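Local coordinates for protein cyclin-dependent kinase inhibitor 3 (Homo sapiens, PDB 1FPZ) that removes phosphate from phosphotyrosine and phosphoserine or phosphothreonine in proteins, including the activating phosphothreonine of the cell-cycle kinase CDK2, in a cyclin-dependent manner, at residues G142-S147 against A179-K184. The protein carries 1 engineered substitution. Sequence-based numbering, arbitrary orientation.
Sequences GGLGRS and AIQTIK. With SO4 (sulfate ion), chain G.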
loop_
_atom_site.group_PDB
_atom_site.type_symbol
_atom_site.label_atom_id
_atom_site.label_comp_id
_atom_site.label_asym_id
_atom_site.label_seq_id
_atom_site.Cartn_x
_atom_site.Cartn_y
_atom_site.Cartn_z
ATOM N N GLY A 142 5.592 -5.119 -6.368
ATOM C CA GLY A 142 4.865 -4.933 -7.611
ATOM C C GLY A 142 3.485 -4.313 -7.450
ATOM O O GLY A 142 2.674 -4.344 -8.378
ATOM N N GLY A 143 3.215 -3.748 -6.279
ATOM C CA GLY A 143 1.912 -3.135 -6.031
ATOM C C GLY A 143 0.765 -4.056 -6.421
ATOM O O GLY A 143 -0.205 -3.650 -7.084
ATOM N N LEU A 144 0.855 -5.300 -5.977
ATOM C CA LEU A 144 -0.142 -6.274 -6.349
ATOM C C LEU A 144 -0.184 -7.419 -5.369
ATOM O O LEU A 144 0.486 -8.423 -5.567
ATOM C CB LEU A 144 0.212 -6.789 -7.739
ATOM C CG LEU A 144 -0.654 -7.876 -8.346
ATOM C CD1 LEU A 144 -1.950 -7.257 -8.818
ATOM C CD2 LEU A 144 0.081 -8.520 -9.511
ATOM N N GLY A 145 -0.956 -7.273 -4.301
ATOM C CA GLY A 145 -1.041 -8.353 -3.344
ATOM C C GLY A 145 -0.934 -7.823 -1.948
ATOM O O GLY A 145 -1.934 -7.726 -1.230
ATOM N N ARG A 146 0.287 -7.499 -1.545
ATOM C CA ARG A 146 0.472 -6.956 -0.227
ATOM C C ARG A 146 -0.217 -5.594 -0.216
ATOM O O ARG A 146 -0.974 -5.302 0.697
ATOM C CB ARG A 146 1.971 -6.863 0.095
ATOM C CG ARG A 146 2.599 -8.238 0.442
ATOM C CD ARG A 146 4.086 -8.156 0.818
ATOM N NE ARG A 146 4.930 -7.928 -0.349
ATOM C CZ ARG A 146 6.251 -7.831 -0.312
ATOM N NH1 ARG A 146 6.893 -7.942 0.855
ATOM N NH2 ARG A 146 6.931 -7.617 -1.435
ATOM N N SER A 147 0.008 -4.784 -1.246
ATOM C CA SER A 147 -0.618 -3.463 -1.301
ATOM C C SER A 147 -2.127 -3.524 -1.440
ATOM O O SER A 147 -2.837 -2.745 -0.802
ATOM C CB SER A 147 -0.052 -2.630 -2.447
ATOM O OG SER A 147 1.255 -2.215 -2.155
ATOM N N ALA A 179 -4.730 -8.982 -8.379
ATOM C CA ALA A 179 -4.806 -8.070 -7.231
ATOM C C ALA A 179 -4.316 -8.709 -5.935
ATOM O O ALA A 179 -3.393 -8.209 -5.277
ATOM C CB ALA A 179 -6.244 -7.588 -7.052
ATOM N N ILE A 180 -4.974 -9.792 -5.546
ATOM C CA ILE A 180 -4.574 -10.521 -4.353
ATOM C C ILE A 180 -3.722 -11.679 -4.883
ATOM O O ILE A 180 -4.100 -12.341 -5.860
ATOM C CB ILE A 180 -5.782 -11.070 -3.570
ATOM C CG1 ILE A 180 -6.720 -9.928 -3.163
ATOM C CG2 ILE A 180 -5.293 -11.807 -2.331
ATOM C CD1 ILE A 180 -6.170 -9.016 -2.094
ATOM N N GLN A 181 -2.578 -11.903 -4.238
ATOM C CA GLN A 181 -1.616 -12.926 -4.648
ATOM C C GLN A 181 -1.832 -14.362 -4.209
ATOM O O GLN A 181 -1.977 -15.239 -5.044
ATOM C CB GLN A 181 -0.197 -12.525 -4.218
ATOM C CG GLN A 181 0.440 -11.367 -4.982
ATOM C CD GLN A 181 0.602 -11.637 -6.470
ATOM O OE1 GLN A 181 1.539 -11.147 -7.101
ATOM N NE2 GLN A 181 -0.317 -12.402 -7.042
ATOM N N THR A 182 -1.819 -14.604 -2.904
ATOM C CA THR A 182 -1.963 -15.962 -2.380
ATOM C C THR A 182 -3.265 -16.222 -1.647
ATOM O O THR A 182 -3.954 -15.291 -1.230
ATOM C CB THR A 182 -0.823 -16.314 -1.398
ATOM O OG1 THR A 182 -1.308 -16.218 -0.048
ATOM C CG2 THR A 182 0.355 -15.357 -1.587
ATOM N N ILE A 183 -3.591 -17.498 -1.467
ATOM C CA ILE A 183 -4.818 -17.813 -0.772
ATOM C C ILE A 183 -4.674 -17.423 0.685
ATOM O O ILE A 183 -5.670 -17.253 1.374
ATOM C CB ILE A 183 -5.232 -19.302 -0.929
ATOM C CG1 ILE A 183 -5.526 -19.592 -2.408
ATOM C CG2 ILE A 183 -6.478 -19.599 -0.081
ATOM C CD1 ILE A 183 -6.255 -20.889 -2.668
ATOM N N LYS A 184 -3.443 -17.251 1.159
ATOM C CA LYS A 184 -3.279 -16.831 2.543
ATOM C C LYS A 184 -3.873 -15.434 2.675
ATOM O O LYS A 184 -4.565 -15.123 3.647
ATOM C CB LYS A 184 -1.810 -16.780 2.961
ATOM C CG LYS A 184 -1.660 -16.137 4.340
ATOM C CD LYS A 184 -0.245 -16.146 4.877
ATOM C CE LYS A 184 -0.213 -15.461 6.227
ATOM N NZ LYS A 184 -1.198 -16.083 7.147
HETATM S S SO4 G . 3.110 -8.087 -3.558
HETATM O O1 SO4 G . 3.580 -8.423 -2.225
HETATM O O2 SO4 G . 2.592 -9.336 -4.144
HETATM O O3 SO4 G . 4.220 -7.482 -4.338
HETATM O O4 SO4 G . 1.962 -7.170 -3.482
#
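Leu144 and Gly145 make a largely buried van der Waals contact with Ala179, Ile180 and Gln181, where the phosphate-binding loop before helix 146-158 meets the segment leading into helix 183-189; no hydrogen bond joins the two. With CG anti to the backbone N (chi1 177°), Leu144 lays CD1 on the Ala179 backbone, 3.3 Å from Ala179 N and tight at 3.4 Å from Ala179 CA. An alanine in place of Leu144 would probably open a gap over the Ala179 backbone and cost Gln181 OE1 its CD2 neighbour. The Leu144 and Gln181 side chains cross at about a right angle. Gly145, at the N-cap, brings its CA 4.3 Å from Ile180 CA; a CB here would strike Gln181 CG, and its phi of 135° also calls for glycine. A sulfate, probably from the crystallisation liquor, occupies the loop where a substrate phosphate would probably sit, its O2 3.1 Å from Gln181 CG. Arg146 N donates to O4, a doubtfully placed oxygen; the very short NE bond to O1 is doubtful. Gly142 N adds a weak bond to O3. Arg146 NH1 forms a salt bridge with Glu83. Ser140, engineered at the predicted phosphocysteine position, and Arg146 bound the CX5R P-loop of protein-tyrosine phosphatases.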